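Local structure of PaxB (Photorhabdus luminescens, 6EK4) at residues I17-N28 against L343-S353. The protein probably acts as one component of a two-component alpha-helical pore-forming toxin, as in the related YaxAB system. Residues are numbered along the deposited sequence; the frame is centred on the assembly and turned at random.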
ATOM      1  N   ILE A  17      -4.481  21.097 -11.426  1.00 79.13           N
ATOM      2  CA  ILE A  17      -4.691  20.314 -10.210  1.00 76.59           C
ATOM      3  C   ILE A  17      -5.805  19.292 -10.422  1.00 75.78           C
ATOM      4  O   ILE A  17      -6.883  19.630 -10.912  1.00 75.45           O
ATOM      5  CB  ILE A  17      -5.052  21.221  -9.010  1.00 75.34           C
ATOM      6  CG1 ILE A  17      -4.078  22.404  -8.925  1.00 75.26           C
ATOM      7  CG2 ILE A  17      -5.036  20.423  -7.709  1.00 74.20           C
ATOM      8  CD1 ILE A  17      -4.332  23.346  -7.766  1.00 74.11           C
ATOM      9  N   ASN A  18      -5.526  18.044 -10.054  1.00 75.01           N
ATOM     10  CA  ASN A  18      -6.519  16.976 -10.070  1.00 74.97           C
ATOM     11  C   ASN A  18      -6.903  16.631  -8.631  1.00 73.71           C
ATOM     12  O   ASN A  18      -6.165  15.935  -7.932  1.00 73.26           O
ATOM     13  CB  ASN A  18      -5.964  15.745 -10.800  1.00 75.57           C
ATOM     14  CG  ASN A  18      -7.043  14.739 -11.173  1.00 75.58           C
ATOM     15  OD1 ASN A  18      -8.082  14.648 -10.519  1.00 75.71           O
ATOM     16  ND2 ASN A  18      -6.796  13.975 -12.231  1.00 76.03           N
ATOM     17  N   VAL A  19      -8.054  17.133  -8.191  1.00 73.55           N
ATOM     18  CA  VAL A  19      -8.529  16.896  -6.822  1.00 72.87           C
ATOM     19  C   VAL A  19      -9.041  15.468  -6.594  1.00 73.26           C
ATOM     20  O   VAL A  19      -9.164  15.031  -5.449  1.00 72.46           O
ATOM     21  CB  VAL A  19      -9.615  17.913  -6.396  1.00 72.49           C
ATOM     22  CG1 VAL A  19      -9.018  19.309  -6.293  1.00 72.02           C
ATOM     23  CG2 VAL A  19     -10.806  17.899  -7.349  1.00 73.33           C
ATOM     24  N   LYS A  20      -9.345  14.753  -7.679  1.00 74.79           N
ATOM     25  CA  LYS A  20      -9.714  13.336  -7.593  1.00 75.41           C
ATOM     26  C   LYS A  20      -8.503  12.502  -7.184  1.00 74.78           C
ATOM     27  O   LYS A  20      -8.602  11.644  -6.308  1.00 74.69           O
ATOM     28  CB  LYS A  20     -10.274  12.831  -8.927  1.00 76.59           C
ATOM     29  CG  LYS A  20     -10.954  11.472  -8.835  1.00 77.19           C
ATOM     30  CD  LYS A  20     -11.397  10.967 -10.198  1.00 79.18           C
ATOM     31  CE  LYS A  20     -12.176   9.668 -10.079  1.00 80.19           C
ATOM     32  NZ  LYS A  20     -12.329   8.977 -11.389  1.00 81.98           N
ATOM     33  N   THR A  21      -7.366  12.761  -7.824  1.00 74.75           N
ATOM     34  CA  THR A  21      -6.104  12.116  -7.462  1.00 74.50           C
ATOM     35  C   THR A  21      -5.719  12.431  -6.013  1.00 74.16           C
ATOM     36  O   THR A  21      -5.149  11.586  -5.317  1.00 74.69           O
ATOM     37  CB  THR A  21      -4.967  12.560  -8.407  1.00 74.64           C
ATOM     38  OG1 THR A  21      -5.317  12.237  -9.758  1.00 75.34           O
ATOM     39  CG2 THR A  21      -3.654  11.875  -8.052  1.00 74.50           C
ATOM     40  N   LEU A  22      -6.041  13.645  -5.569  1.00 73.96           N
ATOM     41  CA  LEU A  22      -5.791  14.072  -4.193  1.00 73.04           C
ATOM     42  C   LEU A  22      -6.689  13.304  -3.223  1.00 72.55           C
ATOM     43  O   LEU A  22      -6.205  12.715  -2.260  1.00 72.37           O
ATOM     44  CB  LEU A  22      -6.028  15.584  -4.049  1.00 73.00           C
ATOM     45  CG  LEU A  22      -5.374  16.316  -2.870  1.00 72.57           C
ATOM     46  CD1 LEU A  22      -5.544  17.819  -3.034  1.00 72.40           C
ATOM     47  CD2 LEU A  22      -5.926  15.863  -1.524  1.00 72.39           C
ATOM     48  N   SER A  23      -7.994  13.313  -3.493  1.00 72.55           N
ATOM     49  CA  SER A  23      -8.980  12.698  -2.600  1.00 72.53           C
ATOM     50  C   SER A  23      -8.929  11.169  -2.603  1.00 72.01           C
ATOM     51  O   SER A  23      -9.151  10.539  -1.567  1.00 71.62           O
ATOM     52  CB  SER A  23     -10.392  13.170  -2.955  1.00 73.74           C
ATOM     53  OG  SER A  23     -10.528  14.565  -2.737  1.00 74.32           O
ATOM     54  N   GLN A  24      -8.649  10.578  -3.763  1.00 71.91           N
ATOM     55  CA  GLN A  24      -8.527   9.125  -3.879  1.00 71.83           C
ATOM     56  C   GLN A  24      -7.314   8.614  -3.100  1.00 70.82           C
ATOM     57  O   GLN A  24      -7.361   7.535  -2.513  1.00 70.88           O
ATOM     58  CB  GLN A  24      -8.426   8.702  -5.351  1.00 73.20           C
ATOM     59  CG  GLN A  24      -8.407   7.196  -5.586  1.00 74.02           C
ATOM     60  CD  GLN A  24      -9.694   6.514  -5.159  1.00 75.17           C
ATOM     61  OE1 GLN A  24     -10.779   6.870  -5.619  1.00 76.75           O
ATOM     62  NE2 GLN A  24      -9.579   5.524  -4.278  1.00 74.98           N
ATOM     63  N   ALA A  25      -6.234   9.393  -3.102  1.00 69.90           N
ATOM     64  CA  ALA A  25      -5.034   9.049  -2.341  1.00 69.51           C
ATOM     65  C   ALA A  25      -5.301   9.080  -0.837  1.00 69.70           C
ATOM     66  O   ALA A  25      -4.798   8.235  -0.098  1.00 70.34           O
ATOM     67  CB  ALA A  25      -3.893   9.988  -2.696  1.00 69.72           C
ATOM     68  N   VAL A  26      -6.095  10.056  -0.397  1.00 69.66           N
ATOM     69  CA  VAL A  26      -6.515  10.150   1.004  1.00 69.52           C
ATOM     70  C   VAL A  26      -7.403   8.958   1.371  1.00 69.86           C
ATOM     71  O   VAL A  26      -7.284   8.402   2.465  1.00 70.60           O
ATOM     72  CB  VAL A  26      -7.261  11.478   1.282  1.00 69.69           C
ATOM     73  CG1 VAL A  26      -7.871  11.492   2.677  1.00 69.74           C
ATOM     74  CG2 VAL A  26      -6.321  12.663   1.112  1.00 70.03           C
ATOM     75  N   LYS A  27      -8.288   8.576   0.452  1.00 70.15           N
ATOM     76  CA  LYS A  27      -9.151   7.403   0.620  1.00 70.59           C
ATOM     77  C   LYS A  27      -8.323   6.115   0.728  1.00 69.46           C
ATOM     78  O   LYS A  27      -8.622   5.246   1.547  1.00 68.11           O
ATOM     79  CB  LYS A  27     -10.139   7.312  -0.554  1.00 72.03           C
ATOM     80  CG  LYS A  27     -11.093   6.124  -0.531  1.00 73.57           C
ATOM     81  CD  LYS A  27     -12.070   6.199   0.630  1.00 74.75           C
ATOM     82  CE  LYS A  27     -13.177   5.166   0.486  1.00 76.15           C
ATOM     83  NZ  LYS A  27     -14.198   5.285   1.564  1.00 76.70           N
ATOM     84  N   ASN A  28      -7.285   6.009  -0.098  1.00 68.97           N
ATOM     85  CA  ASN A  28      -6.410   4.834  -0.101  1.00 68.59           C
ATOM     86  C   ASN A  28      -5.550   4.725   1.156  1.00 67.67           C
ATOM     87  O   ASN A  28      -5.253   3.619   1.610  1.00 67.77           O
ATOM     88  CB  ASN A  28      -5.503   4.837  -1.339  1.00 68.98           C
ATOM     89  CG  ASN A  28      -6.275   4.660  -2.635  1.00 69.33           C
ATOM     90  OD1 ASN A  28      -7.386   4.125  -2.649  1.00 69.53           O
ATOM     91  ND2 ASN A  28      -5.685   5.109  -3.736  1.00 69.76           N
ATOM     92  N   LEU A 343     -12.413  23.436 -10.389  1.00 72.88           N
ATOM     93  CA  LEU A 343     -12.201  22.626  -9.188  1.00 71.03           C
ATOM     94  C   LEU A 343     -13.523  22.132  -8.603  1.00 71.58           C
ATOM     95  O   LEU A 343     -13.617  20.992  -8.146  1.00 71.88           O
ATOM     96  CB  LEU A 343     -11.420  23.410  -8.129  1.00 69.63           C
ATOM     97  CG  LEU A 343      -9.963  23.749  -8.455  1.00 69.38           C
ATOM     98  CD1 LEU A 343      -9.359  24.589  -7.340  1.00 68.45           C
ATOM     99  CD2 LEU A 343      -9.135  22.492  -8.682  1.00 69.45           C
ATOM    100  N   ALA A 344     -14.540  22.992  -8.620  1.00 72.04           N
ATOM    101  CA  ALA A 344     -15.883  22.608  -8.185  1.00 72.49           C
ATOM    102  C   ALA A 344     -16.484  21.555  -9.117  1.00 73.71           C
ATOM    103  O   ALA A 344     -17.187  20.649  -8.664  1.00 74.53           O
ATOM    104  CB  ALA A 344     -16.788  23.828  -8.116  1.00 72.99           C
ATOM    105  N   LEU A 345     -16.200  21.680 -10.413  1.00 74.42           N
ATOM    106  CA  LEU A 345     -16.659  20.711 -11.411  1.00 75.85           C
ATOM    107  C   LEU A 345     -16.072  19.319 -11.162  1.00 75.63           C
ATOM    108  O   LEU A 345     -16.739  18.311 -11.400  1.00 76.65           O
ATOM    109  CB  LEU A 345     -16.300  21.188 -12.824  1.00 77.07           C
ATOM    110  CG  LEU A 345     -16.696  20.300 -14.010  1.00 78.77           C
ATOM    111  CD1 LEU A 345     -18.207  20.169 -14.117  1.00 79.79           C
ATOM    112  CD2 LEU A 345     -16.113  20.862 -15.297  1.00 79.85           C
ATOM    113  N   GLN A 346     -14.827  19.271 -10.691  1.00 74.69           N
ATOM    114  CA  GLN A 346     -14.176  18.005 -10.357  1.00 74.34           C
ATOM    115  C   GLN A 346     -14.804  17.363  -9.123  1.00 74.73           C
ATOM    116  O   GLN A 346     -15.116  16.173  -9.134  1.00 75.11           O
ATOM    117  CB  GLN A 346     -12.679  18.207 -10.127  1.00 72.71           C
ATOM    118  CG  GLN A 346     -11.910  18.617 -11.371  1.00 72.96           C
ATOM    119  CD  GLN A 346     -10.418  18.723 -11.123  1.00 71.98           C
ATOM    120  OE1 GLN A 346      -9.812  17.825 -10.543  1.00 71.50           O
ATOM    121  NE2 GLN A 346      -9.820  19.822 -11.565  1.00 72.08           N
ATOM    122  N   TYR A 347     -14.981  18.155  -8.067  1.00 75.57           N
ATOM    123  CA  TYR A 347     -15.613  17.676  -6.832  1.00 76.52           C
ATOM    124  C   TYR A 347     -17.059  17.238  -7.054  1.00 79.08           C
ATOM    125  O   TYR A 347     -17.495  16.226  -6.505  1.00 79.70           O
ATOM    126  CB  TYR A 347     -15.573  18.752  -5.736  1.00 75.41           C
ATOM    127  CG  TYR A 347     -14.218  18.932  -5.085  1.00 73.80           C
ATOM    128  CD1 TYR A 347     -13.576  17.865  -4.463  1.00 73.06           C
ATOM    129  CD2 TYR A 347     -13.588  20.172  -5.070  1.00 73.50           C
ATOM    130  CE1 TYR A 347     -12.341  18.024  -3.861  1.00 72.22           C
ATOM    131  CE2 TYR A 347     -12.352  20.340  -4.469  1.00 72.55           C
ATOM    132  CZ  TYR A 347     -11.733  19.263  -3.865  1.00 71.78           C
ATOM    133  OH  TYR A 347     -10.506  19.419  -3.265  1.00 71.60           O
ATOM    134  N   HIS A 348     -17.795  18.005  -7.855  1.00 81.65           N
ATOM    135  CA  HIS A 348     -19.196  17.704  -8.148  1.00 84.83           C
ATOM    136  C   HIS A 348     -19.375  16.338  -8.819  1.00 86.89           C
ATOM    137  O   HIS A 348     -20.289  15.590  -8.470  1.00 88.28           O
ATOM    138  CB  HIS A 348     -19.801  18.803  -9.029  1.00 86.21           C
ATOM    139  CG  HIS A 348     -21.191  18.508  -9.497  1.00 88.73           C
ATOM    140  ND1 HIS A 348     -22.295  18.630  -8.679  1.00 89.76           N
ATOM    141  CD2 HIS A 348     -21.659  18.095 -10.699  1.00 90.98           C
ATOM    142  CE1 HIS A 348     -23.381  18.304  -9.357  1.00 92.05           C
ATOM    143  NE2 HIS A 348     -23.022  17.977 -10.586  1.00 92.78           N
ATOM    144  N   SER A 349     -18.500  16.021  -9.772  1.00 88.13           N
ATOM    145  CA  SER A 349     -18.605  14.787 -10.554  1.00 90.59           C
ATOM    146  C   SER A 349     -17.584  13.726 -10.133  1.00 90.82           C
ATOM    147  O   SER A 349     -17.204  12.871 -10.938  1.00 92.09           O
ATOM    148  CB  SER A 349     -18.439  15.109 -12.044  1.00 92.08           C
ATOM    149  OG  SER A 349     -17.146  15.621 -12.315  1.00 91.04           O
ATOM    150  N   MET A 350     -17.155  13.766  -8.873  1.00 90.27           N
ATOM    151  CA  MET A 350     -16.123  12.855  -8.385  1.00 89.67           C
ATOM    152  C   MET A 350     -16.715  11.494  -8.031  1.00 92.25           C
ATOM    153  O   MET A 350     -17.692  11.412  -7.284  1.00 92.24           O
ATOM    154  CB  MET A 350     -15.418  13.444  -7.160  1.00 87.16           C
ATOM    155  CG  MET A 350     -14.139  12.715  -6.784  1.00 85.29           C
ATOM    156  SD  MET A 350     -13.189  13.541  -5.494  1.00 82.21           S
ATOM    157  CE  MET A 350     -12.559  14.958  -6.386  1.00 82.65           C
ATOM    158  N   LEU A 351     -16.115  10.436  -8.579  1.00 95.48           N
ATOM    159  CA  LEU A 351     -16.478   9.052  -8.264  1.00 97.41           C
ATOM    160  C   LEU A 351     -15.257   8.321  -7.708  1.00 98.01           C
ATOM    161  O   LEU A 351     -14.379   7.903  -8.467  1.00 98.53           O
ATOM    162  CB  LEU A 351     -16.991   8.328  -9.516  1.00 99.19           C
ATOM    163  CG  LEU A 351     -18.472   8.471  -9.883  1.00100.83           C
ATOM    164  CD1 LEU A 351     -18.877   9.926 -10.069  1.00101.43           C
ATOM    165  CD2 LEU A 351     -18.774   7.665 -11.140  1.00102.26           C
ATOM    166  N   LEU A 352     -15.202   8.173  -6.386  1.00 99.26           N
ATOM    167  CA  LEU A 352     -14.085   7.494  -5.724  1.00100.19           C
ATOM    168  C   LEU A 352     -14.305   5.983  -5.666  1.00103.04           C
ATOM    169  O   LEU A 352     -15.387   5.489  -5.986  1.00104.66           O
ATOM    170  CB  LEU A 352     -13.883   8.043  -4.308  1.00 98.73           C
ATOM    171  CG  LEU A 352     -13.571   9.537  -4.188  1.00 98.37           C
ATOM    172  CD1 LEU A 352     -13.457   9.934  -2.724  1.00 97.36           C
ATOM    173  CD2 LEU A 352     -12.299   9.898  -4.943  1.00 97.89           C
ATOM    174  N   SER A 353     -13.265   5.259  -5.257  1.00105.39           N
ATOM    175  CA  SER A 353     -13.335   3.804  -5.116  1.00107.65           C
ATOM    176  C   SER A 353     -12.216   3.281  -4.217  1.00107.65           C
ATOM    177  O   SER A 353     -12.434   3.005  -3.036  1.00108.08           O
ATOM    178  CB  SER A 353     -13.266   3.130  -6.490  1.00109.02           C
ATOM    179  OG  SER A 353     -12.110   3.537  -7.202  1.00109.08           O
ATOM    180  OXT SER A 353     -11.069   3.125  -4.643  1.00107.91           O
TER
HETATM  181  O   HOH W   1      -9.150  17.146  -2.728  1.00 62.23           O
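Val19 lays its CG2 methyl over the centre of the Tyr347 ring, a CH-pi contact with CG2 3.8 Å from the ring centroid and nearly on the normal. A beta-branched residue suits this first turn of helix 19-35, because its second methyl, CG1, can meet Leu343 CD2 at the same time. Beside it, a carboxamide suits Gln346 by offering donor and acceptor side by side. NE2 donates to Ile17 O (3.0 Å), which lies in the amide plane. OE1 accepts from Val19 N, tilted 29° from the carbonyl plane. Asp342 also accepts from NE2, which helps fix the amide's rotation. Past the end of helix 326-348, the extended first torsions of Met350 carry SD to Ser23 CB, and a bend at chi3 (-72°) turns CE against Val19 CG2 (3.6 Å), a reach that suits a long, flexible thioether. The Gln24 amide, oriented by donating to Asn28 OD1, suits a chain end: OE1 receives Ser353 N on a lone pair (3.0 Å) and NE2 bonds weakly to OXT, helping to hold the C-terminus. The N-terminal region and C-terminal tail thus pack along the elongated helical bundle: helix 42-73 touches Ser23, Leu343 and Tyr347, and helix 247-321 adjoins Ile17, Thr21 and Ala25.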